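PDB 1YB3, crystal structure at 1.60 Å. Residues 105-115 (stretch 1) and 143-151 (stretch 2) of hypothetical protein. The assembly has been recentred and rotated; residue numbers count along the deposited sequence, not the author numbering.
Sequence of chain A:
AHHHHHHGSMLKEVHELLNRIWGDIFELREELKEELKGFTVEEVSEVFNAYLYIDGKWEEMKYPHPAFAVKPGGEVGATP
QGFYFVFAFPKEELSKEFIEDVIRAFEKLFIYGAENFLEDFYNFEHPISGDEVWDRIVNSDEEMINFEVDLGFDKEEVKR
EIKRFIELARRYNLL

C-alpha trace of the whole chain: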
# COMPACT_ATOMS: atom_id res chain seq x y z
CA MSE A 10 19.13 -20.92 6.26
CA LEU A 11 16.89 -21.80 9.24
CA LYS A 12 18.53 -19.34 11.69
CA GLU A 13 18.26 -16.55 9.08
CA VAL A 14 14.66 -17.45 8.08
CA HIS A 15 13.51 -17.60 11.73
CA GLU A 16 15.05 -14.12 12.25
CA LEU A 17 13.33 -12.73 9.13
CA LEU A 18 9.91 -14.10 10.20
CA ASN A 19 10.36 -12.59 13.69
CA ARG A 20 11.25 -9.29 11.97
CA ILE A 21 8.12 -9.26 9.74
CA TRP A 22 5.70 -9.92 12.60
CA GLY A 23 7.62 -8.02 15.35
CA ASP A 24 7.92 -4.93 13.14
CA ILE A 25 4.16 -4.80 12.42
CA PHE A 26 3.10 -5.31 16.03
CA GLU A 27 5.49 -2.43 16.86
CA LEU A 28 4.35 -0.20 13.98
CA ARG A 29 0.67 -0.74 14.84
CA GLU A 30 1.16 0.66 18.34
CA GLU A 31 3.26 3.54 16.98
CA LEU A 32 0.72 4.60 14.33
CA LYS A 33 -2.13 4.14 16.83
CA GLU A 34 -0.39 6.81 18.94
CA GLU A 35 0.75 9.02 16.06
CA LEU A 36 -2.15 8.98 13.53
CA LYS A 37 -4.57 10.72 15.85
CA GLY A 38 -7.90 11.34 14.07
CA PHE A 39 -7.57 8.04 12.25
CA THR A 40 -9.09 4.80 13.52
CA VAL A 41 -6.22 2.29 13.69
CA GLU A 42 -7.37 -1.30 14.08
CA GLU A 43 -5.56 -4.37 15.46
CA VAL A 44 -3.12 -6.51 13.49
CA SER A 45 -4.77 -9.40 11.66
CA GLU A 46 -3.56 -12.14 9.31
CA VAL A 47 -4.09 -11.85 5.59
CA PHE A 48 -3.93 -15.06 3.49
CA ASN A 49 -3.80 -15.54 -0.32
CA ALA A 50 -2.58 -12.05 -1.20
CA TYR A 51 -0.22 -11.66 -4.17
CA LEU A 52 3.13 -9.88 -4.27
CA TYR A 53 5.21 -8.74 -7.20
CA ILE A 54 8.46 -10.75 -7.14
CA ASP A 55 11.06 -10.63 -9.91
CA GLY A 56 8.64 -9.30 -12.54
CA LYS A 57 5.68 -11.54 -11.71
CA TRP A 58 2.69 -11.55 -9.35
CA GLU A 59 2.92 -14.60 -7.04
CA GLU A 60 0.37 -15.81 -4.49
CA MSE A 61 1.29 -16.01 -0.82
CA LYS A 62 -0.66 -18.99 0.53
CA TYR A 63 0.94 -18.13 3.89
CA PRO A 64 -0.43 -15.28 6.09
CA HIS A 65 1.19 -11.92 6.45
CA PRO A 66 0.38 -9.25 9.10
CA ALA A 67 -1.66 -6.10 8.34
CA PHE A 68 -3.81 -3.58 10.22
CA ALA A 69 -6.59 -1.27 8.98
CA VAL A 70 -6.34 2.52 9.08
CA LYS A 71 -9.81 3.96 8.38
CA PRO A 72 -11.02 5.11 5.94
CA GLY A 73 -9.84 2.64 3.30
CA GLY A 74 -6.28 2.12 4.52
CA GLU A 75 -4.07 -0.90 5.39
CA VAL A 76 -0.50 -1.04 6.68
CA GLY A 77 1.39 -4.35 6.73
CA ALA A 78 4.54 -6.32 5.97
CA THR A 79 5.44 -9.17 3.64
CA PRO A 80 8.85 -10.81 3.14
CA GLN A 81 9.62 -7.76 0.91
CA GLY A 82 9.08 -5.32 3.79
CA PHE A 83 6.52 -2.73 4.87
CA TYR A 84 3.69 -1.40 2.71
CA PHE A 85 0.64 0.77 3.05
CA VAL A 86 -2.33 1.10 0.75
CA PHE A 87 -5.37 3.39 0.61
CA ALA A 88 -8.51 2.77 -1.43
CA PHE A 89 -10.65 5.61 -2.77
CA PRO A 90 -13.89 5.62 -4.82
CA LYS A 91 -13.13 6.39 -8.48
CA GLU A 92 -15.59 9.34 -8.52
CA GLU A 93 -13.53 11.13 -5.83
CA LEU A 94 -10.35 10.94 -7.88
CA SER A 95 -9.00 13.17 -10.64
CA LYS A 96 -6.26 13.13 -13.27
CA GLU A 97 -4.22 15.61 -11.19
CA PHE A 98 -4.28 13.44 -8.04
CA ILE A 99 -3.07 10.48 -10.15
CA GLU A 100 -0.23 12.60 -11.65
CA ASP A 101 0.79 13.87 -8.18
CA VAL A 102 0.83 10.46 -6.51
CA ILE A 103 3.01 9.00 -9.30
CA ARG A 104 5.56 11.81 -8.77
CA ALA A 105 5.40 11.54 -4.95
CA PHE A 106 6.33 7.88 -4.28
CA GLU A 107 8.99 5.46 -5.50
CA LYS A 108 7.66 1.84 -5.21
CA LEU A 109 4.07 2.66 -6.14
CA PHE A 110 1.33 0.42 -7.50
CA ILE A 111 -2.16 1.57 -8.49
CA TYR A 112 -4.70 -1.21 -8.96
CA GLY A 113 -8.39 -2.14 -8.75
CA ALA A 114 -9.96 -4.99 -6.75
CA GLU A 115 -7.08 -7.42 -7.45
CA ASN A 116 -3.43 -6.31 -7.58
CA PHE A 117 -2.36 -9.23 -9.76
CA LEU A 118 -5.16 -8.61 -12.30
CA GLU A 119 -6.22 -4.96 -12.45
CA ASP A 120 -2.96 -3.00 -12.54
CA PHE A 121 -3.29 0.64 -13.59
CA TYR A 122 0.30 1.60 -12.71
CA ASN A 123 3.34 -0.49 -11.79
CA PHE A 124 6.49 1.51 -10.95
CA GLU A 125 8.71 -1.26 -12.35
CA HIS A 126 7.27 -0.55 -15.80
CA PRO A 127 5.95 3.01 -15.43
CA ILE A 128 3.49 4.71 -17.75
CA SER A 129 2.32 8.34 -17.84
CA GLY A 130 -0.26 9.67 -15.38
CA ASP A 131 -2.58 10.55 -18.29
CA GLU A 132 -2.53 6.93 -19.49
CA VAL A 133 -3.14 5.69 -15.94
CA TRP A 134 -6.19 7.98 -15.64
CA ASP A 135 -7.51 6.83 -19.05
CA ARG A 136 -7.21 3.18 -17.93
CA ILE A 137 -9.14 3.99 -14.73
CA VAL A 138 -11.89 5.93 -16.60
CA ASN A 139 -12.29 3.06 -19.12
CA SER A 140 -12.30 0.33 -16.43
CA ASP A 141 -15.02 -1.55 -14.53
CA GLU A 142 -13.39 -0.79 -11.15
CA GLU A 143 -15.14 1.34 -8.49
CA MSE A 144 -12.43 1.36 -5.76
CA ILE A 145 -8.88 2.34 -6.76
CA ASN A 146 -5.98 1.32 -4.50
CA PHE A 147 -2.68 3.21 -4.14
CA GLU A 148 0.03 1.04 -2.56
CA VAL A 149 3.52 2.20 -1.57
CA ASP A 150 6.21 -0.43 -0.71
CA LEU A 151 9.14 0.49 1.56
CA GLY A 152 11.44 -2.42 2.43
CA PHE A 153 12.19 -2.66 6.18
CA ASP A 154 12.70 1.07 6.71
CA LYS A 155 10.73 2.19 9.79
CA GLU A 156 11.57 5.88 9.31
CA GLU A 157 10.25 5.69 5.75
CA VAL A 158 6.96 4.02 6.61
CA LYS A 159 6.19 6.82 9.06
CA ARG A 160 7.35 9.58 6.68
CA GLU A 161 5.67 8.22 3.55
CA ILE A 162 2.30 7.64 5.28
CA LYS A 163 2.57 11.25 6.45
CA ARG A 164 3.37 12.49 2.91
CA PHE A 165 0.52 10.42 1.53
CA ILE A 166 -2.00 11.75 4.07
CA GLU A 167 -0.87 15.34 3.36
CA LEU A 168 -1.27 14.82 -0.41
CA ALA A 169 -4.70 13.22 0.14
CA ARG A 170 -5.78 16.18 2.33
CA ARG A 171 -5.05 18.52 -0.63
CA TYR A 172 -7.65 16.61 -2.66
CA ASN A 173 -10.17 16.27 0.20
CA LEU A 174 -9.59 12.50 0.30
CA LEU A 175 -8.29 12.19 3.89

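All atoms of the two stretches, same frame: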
# COMPACT_ATOMS: atom_id res chain seq x y z
N ALA A 105 5.15 11.42 -6.40
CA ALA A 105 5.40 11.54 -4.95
C ALA A 105 6.05 10.32 -4.29
O ALA A 105 6.65 10.44 -3.21
CB ALA A 105 4.10 11.91 -4.22
N PHE A 106 5.89 9.14 -4.90
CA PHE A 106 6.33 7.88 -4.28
C PHE A 106 7.12 7.01 -5.24
O PHE A 106 6.84 7.00 -6.44
CB PHE A 106 5.12 7.12 -3.70
CG PHE A 106 4.37 7.94 -2.69
CD1 PHE A 106 4.86 8.08 -1.39
CD2 PHE A 106 3.22 8.65 -3.06
CE1 PHE A 106 4.20 8.89 -0.45
CE2 PHE A 106 2.55 9.46 -2.13
CZ PHE A 106 3.05 9.59 -0.82
N GLU A 107 8.10 6.29 -4.69
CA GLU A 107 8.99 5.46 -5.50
C GLU A 107 8.37 4.11 -5.90
O GLU A 107 8.05 3.92 -7.07
CB GLU A 107 10.34 5.25 -4.79
CG GLU A 107 11.31 4.39 -5.57
CD GLU A 107 12.63 4.20 -4.86
OE1 GLU A 107 13.28 5.23 -4.55
OE2 GLU A 107 13.03 3.03 -4.61
N LYS A 108 8.16 3.21 -4.93
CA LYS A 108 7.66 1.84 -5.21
C LYS A 108 6.15 1.82 -5.11
O LYS A 108 5.58 1.25 -4.17
CB LYS A 108 8.30 0.82 -4.26
CG LYS A 108 9.83 0.77 -4.36
CD LYS A 108 10.42 -0.33 -3.50
CE LYS A 108 11.92 -0.14 -3.34
NZ LYS A 108 12.51 -1.18 -2.44
N LEU A 109 5.51 2.47 -6.09
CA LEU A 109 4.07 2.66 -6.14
C LEU A 109 3.39 1.70 -7.10
O LEU A 109 3.86 1.47 -8.22
CB LEU A 109 3.77 4.10 -6.59
CG LEU A 109 2.32 4.50 -6.85
CD1 LEU A 109 1.55 4.58 -5.54
CD2 LEU A 109 2.29 5.84 -7.58
N PHE A 110 2.25 1.19 -6.66
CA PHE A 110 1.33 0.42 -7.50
C PHE A 110 -0.06 1.05 -7.39
O PHE A 110 -0.49 1.45 -6.31
CB PHE A 110 1.23 -1.04 -7.02
CG PHE A 110 2.54 -1.80 -7.06
CD1 PHE A 110 2.83 -2.64 -8.13
CD2 PHE A 110 3.47 -1.68 -6.03
CE1 PHE A 110 4.05 -3.37 -8.17
CE2 PHE A 110 4.68 -2.39 -6.05
CZ PHE A 110 4.97 -3.23 -7.13
N ILE A 111 -0.77 1.12 -8.51
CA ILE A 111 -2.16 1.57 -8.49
C ILE A 111 -2.97 0.49 -9.18
O ILE A 111 -2.65 0.13 -10.32
CB ILE A 111 -2.35 2.89 -9.25
CG1 ILE A 111 -1.37 3.96 -8.73
CG2 ILE A 111 -3.79 3.38 -9.15
CD1 ILE A 111 -1.35 5.25 -9.60
N TYR A 112 -3.98 -0.02 -8.49
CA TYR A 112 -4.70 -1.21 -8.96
C TYR A 112 -6.14 -1.22 -8.48
O TYR A 112 -6.48 -0.54 -7.53
CB TYR A 112 -3.97 -2.50 -8.53
CG TYR A 112 -3.65 -2.66 -7.05
CD1 TYR A 112 -4.60 -3.13 -6.15
CD2 TYR A 112 -2.36 -2.36 -6.57
CE1 TYR A 112 -4.29 -3.30 -4.77
CE2 TYR A 112 -2.04 -2.53 -5.21
CZ TYR A 112 -3.00 -2.99 -4.32
OH TYR A 112 -2.69 -3.16 -2.97
N GLY A 113 -7.00 -1.98 -9.17
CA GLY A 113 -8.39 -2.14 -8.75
C GLY A 113 -8.56 -3.19 -7.67
O GLY A 113 -7.74 -3.29 -6.76
N ALA A 114 -9.64 -3.99 -7.77
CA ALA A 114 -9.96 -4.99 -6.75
C ALA A 114 -8.86 -6.02 -6.50
O ALA A 114 -8.62 -6.39 -5.35
CB ALA A 114 -11.28 -5.69 -7.08
N GLU A 115 -8.19 -6.46 -7.56
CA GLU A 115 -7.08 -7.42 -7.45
C GLU A 115 -5.76 -6.85 -7.96
O GLU A 115 -5.67 -6.46 -9.12
CB GLU A 115 -7.41 -8.71 -8.22
CG GLU A 115 -8.79 -9.30 -7.94
CD GLU A 115 -8.97 -9.76 -6.50
OE1 GLU A 115 -7.95 -10.03 -5.82
OE2 GLU A 115 -10.13 -9.87 -6.06
N GLU A 143 -14.60 0.24 -9.29
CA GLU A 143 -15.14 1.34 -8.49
C GLU A 143 -14.15 1.87 -7.44
O GLU A 143 -14.06 3.08 -7.24
CB GLU A 143 -16.46 0.91 -7.81
CG GLU A 143 -16.99 1.84 -6.71
CD GLU A 143 -17.23 3.29 -7.16
OE1 GLU A 143 -17.28 3.56 -8.38
OE2 GLU A 143 -17.39 4.15 -6.26
N MSE A 144 -13.42 0.97 -6.79
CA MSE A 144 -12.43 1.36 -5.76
C MSE A 144 -11.03 1.26 -6.35
O MSE A 144 -10.67 0.22 -6.94
CB MSE A 144 -12.55 0.45 -4.53
CG MSE A 144 -13.93 0.47 -3.86
SE MSE A 144 -14.35 2.25 -3.14
CE MSE A 144 -12.79 2.47 -2.04
N ILE A 145 -10.24 2.32 -6.22
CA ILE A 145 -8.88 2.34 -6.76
C ILE A 145 -7.91 2.39 -5.58
O ILE A 145 -8.04 3.26 -4.72
CB ILE A 145 -8.62 3.57 -7.68
CG1 ILE A 145 -9.73 3.75 -8.74
CG2 ILE A 145 -7.20 3.53 -8.29
CD1 ILE A 145 -10.04 2.50 -9.62
N ASN A 146 -6.96 1.45 -5.57
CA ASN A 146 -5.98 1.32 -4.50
C ASN A 146 -4.64 1.91 -4.91
O ASN A 146 -4.17 1.72 -6.05
CB ASN A 146 -5.76 -0.15 -4.15
CG ASN A 146 -6.98 -0.78 -3.55
OD1 ASN A 146 -7.20 -0.72 -2.35
ND2 ASN A 146 -7.78 -1.43 -4.40
N PHE A 147 -4.00 2.61 -3.96
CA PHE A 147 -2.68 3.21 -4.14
C PHE A 147 -1.80 2.61 -3.07
O PHE A 147 -2.03 2.86 -1.89
CB PHE A 147 -2.78 4.73 -3.94
CG PHE A 147 -3.68 5.40 -4.94
CD1 PHE A 147 -3.15 6.01 -6.08
CD2 PHE A 147 -5.08 5.34 -4.78
CE1 PHE A 147 -4.00 6.59 -7.05
CE2 PHE A 147 -5.94 5.90 -5.73
CZ PHE A 147 -5.39 6.53 -6.87
N GLU A 148 -0.85 1.76 -3.48
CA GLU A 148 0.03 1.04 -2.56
C GLU A 148 1.47 1.53 -2.71
O GLU A 148 1.99 1.64 -3.82
CB GLU A 148 -0.01 -0.50 -2.79
CG GLU A 148 1.06 -1.23 -2.00
CD GLU A 148 1.02 -2.76 -2.14
OE1 GLU A 148 -0.07 -3.30 -2.46
OE2 GLU A 148 2.05 -3.42 -1.91
N VAL A 149 2.11 1.84 -1.58
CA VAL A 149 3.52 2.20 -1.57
C VAL A 149 4.29 1.15 -0.76
O VAL A 149 3.89 0.83 0.37
CB VAL A 149 3.71 3.62 -0.97
CG1 VAL A 149 5.18 3.99 -0.93
CG2 VAL A 149 2.84 4.67 -1.77
N ASP A 150 5.36 0.60 -1.35
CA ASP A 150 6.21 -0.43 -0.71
C ASP A 150 7.54 0.18 -0.26
O ASP A 150 8.10 1.05 -0.95
CB ASP A 150 6.49 -1.58 -1.68
CG ASP A 150 5.23 -2.38 -2.04
OD1 ASP A 150 4.18 -2.14 -1.42
OD2 ASP A 150 5.31 -3.24 -2.95
N LEU A 151 8.03 -0.23 0.91
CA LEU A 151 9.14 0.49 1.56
C LEU A 151 10.33 -0.31 2.09
O LEU A 151 11.15 0.24 2.84
CB LEU A 151 8.60 1.36 2.70
CG LEU A 151 7.76 2.52 2.19
CD1 LEU A 151 6.83 3.02 3.23
CD2 LEU A 151 8.63 3.63 1.62
O HOH W 1 8.85 3.41 -2.11

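The two stretches run as neighbouring antiparallel strands, their N-to-C directions 162° apart, and together they bury 728 Å² of surface. The largest shares belong to Tyr 112, Glu 148 and Asn 146, which lie on the same face of the sheet, with Phe 110 among them, and make the polar side-chain bonds of the contact.

The backbone sets the register. Tyr 112 and Asn 146 form a hydrogen-bonded pair, with Tyr 112 N donating to Asn 146 O at 3.0 Å and Asn 146 N donating to Tyr 112 O at 2.8 Å. Two residues along, Phe 110 and Glu 148 repeat the pattern: Phe 110 N to Glu 148 O and Glu 148 N to Phe 110 O are both 2.9 Å. Two residues further back, Asp 150 N still donates to Lys 108 O at 2.9 Å, but the return link passes through a water, whose O accepts from Lys 108 N (2.9 Å) and donates to Asp 150 O (2.7 Å).

Tyr 112 adopts the p rotamer (chi1 54°), and its ring lies beside the second strand. Asn 146 CB sits over one face of that ring, 3.9 Å from its centroid, a CH-pi contact that uses the aliphatic part of a polar residue. A tyrosine suits this place because its ring offers an apolar face while its hydroxyl reaches farther along the strand: Tyr 112 OH donates to Glu 148 OE1 at 2.7 Å. Glu 148, extended with chi1 and chi2 both t, carries its carboxylate out to meet that hydroxyl. Glu 148 OE2 lies 2.5 Å from Asp 150 OD1, so close that one of the two acids probably holds a proton. Asn 146 adds a weak hydrogen bond from Asn 146 ND2 to Gly 113 O (3.0 Å), its amide serving a backbone carbonyl just beyond the strand.

The alternation of a beta strand sends Leu 109, Ile 111, Phe 147 and Val 149 to the opposite face, where the chemistry is apolar. Ile 111 CG2 lies over the face of the Phe 147 ring, 4.2 Å from its centroid, and also meets Ile 145 CG2 at 3.5 Å; one methyl touches both neighbours. Val 149 CG2 packs against Leu 109 CD1 at 4.0 Å and Phe 106 CG at 3.7 Å, so the first residue beyond the helix joins the same hydrophobic cluster. Buried hydrocarbon suits this side, where these side chains pack closely against one another.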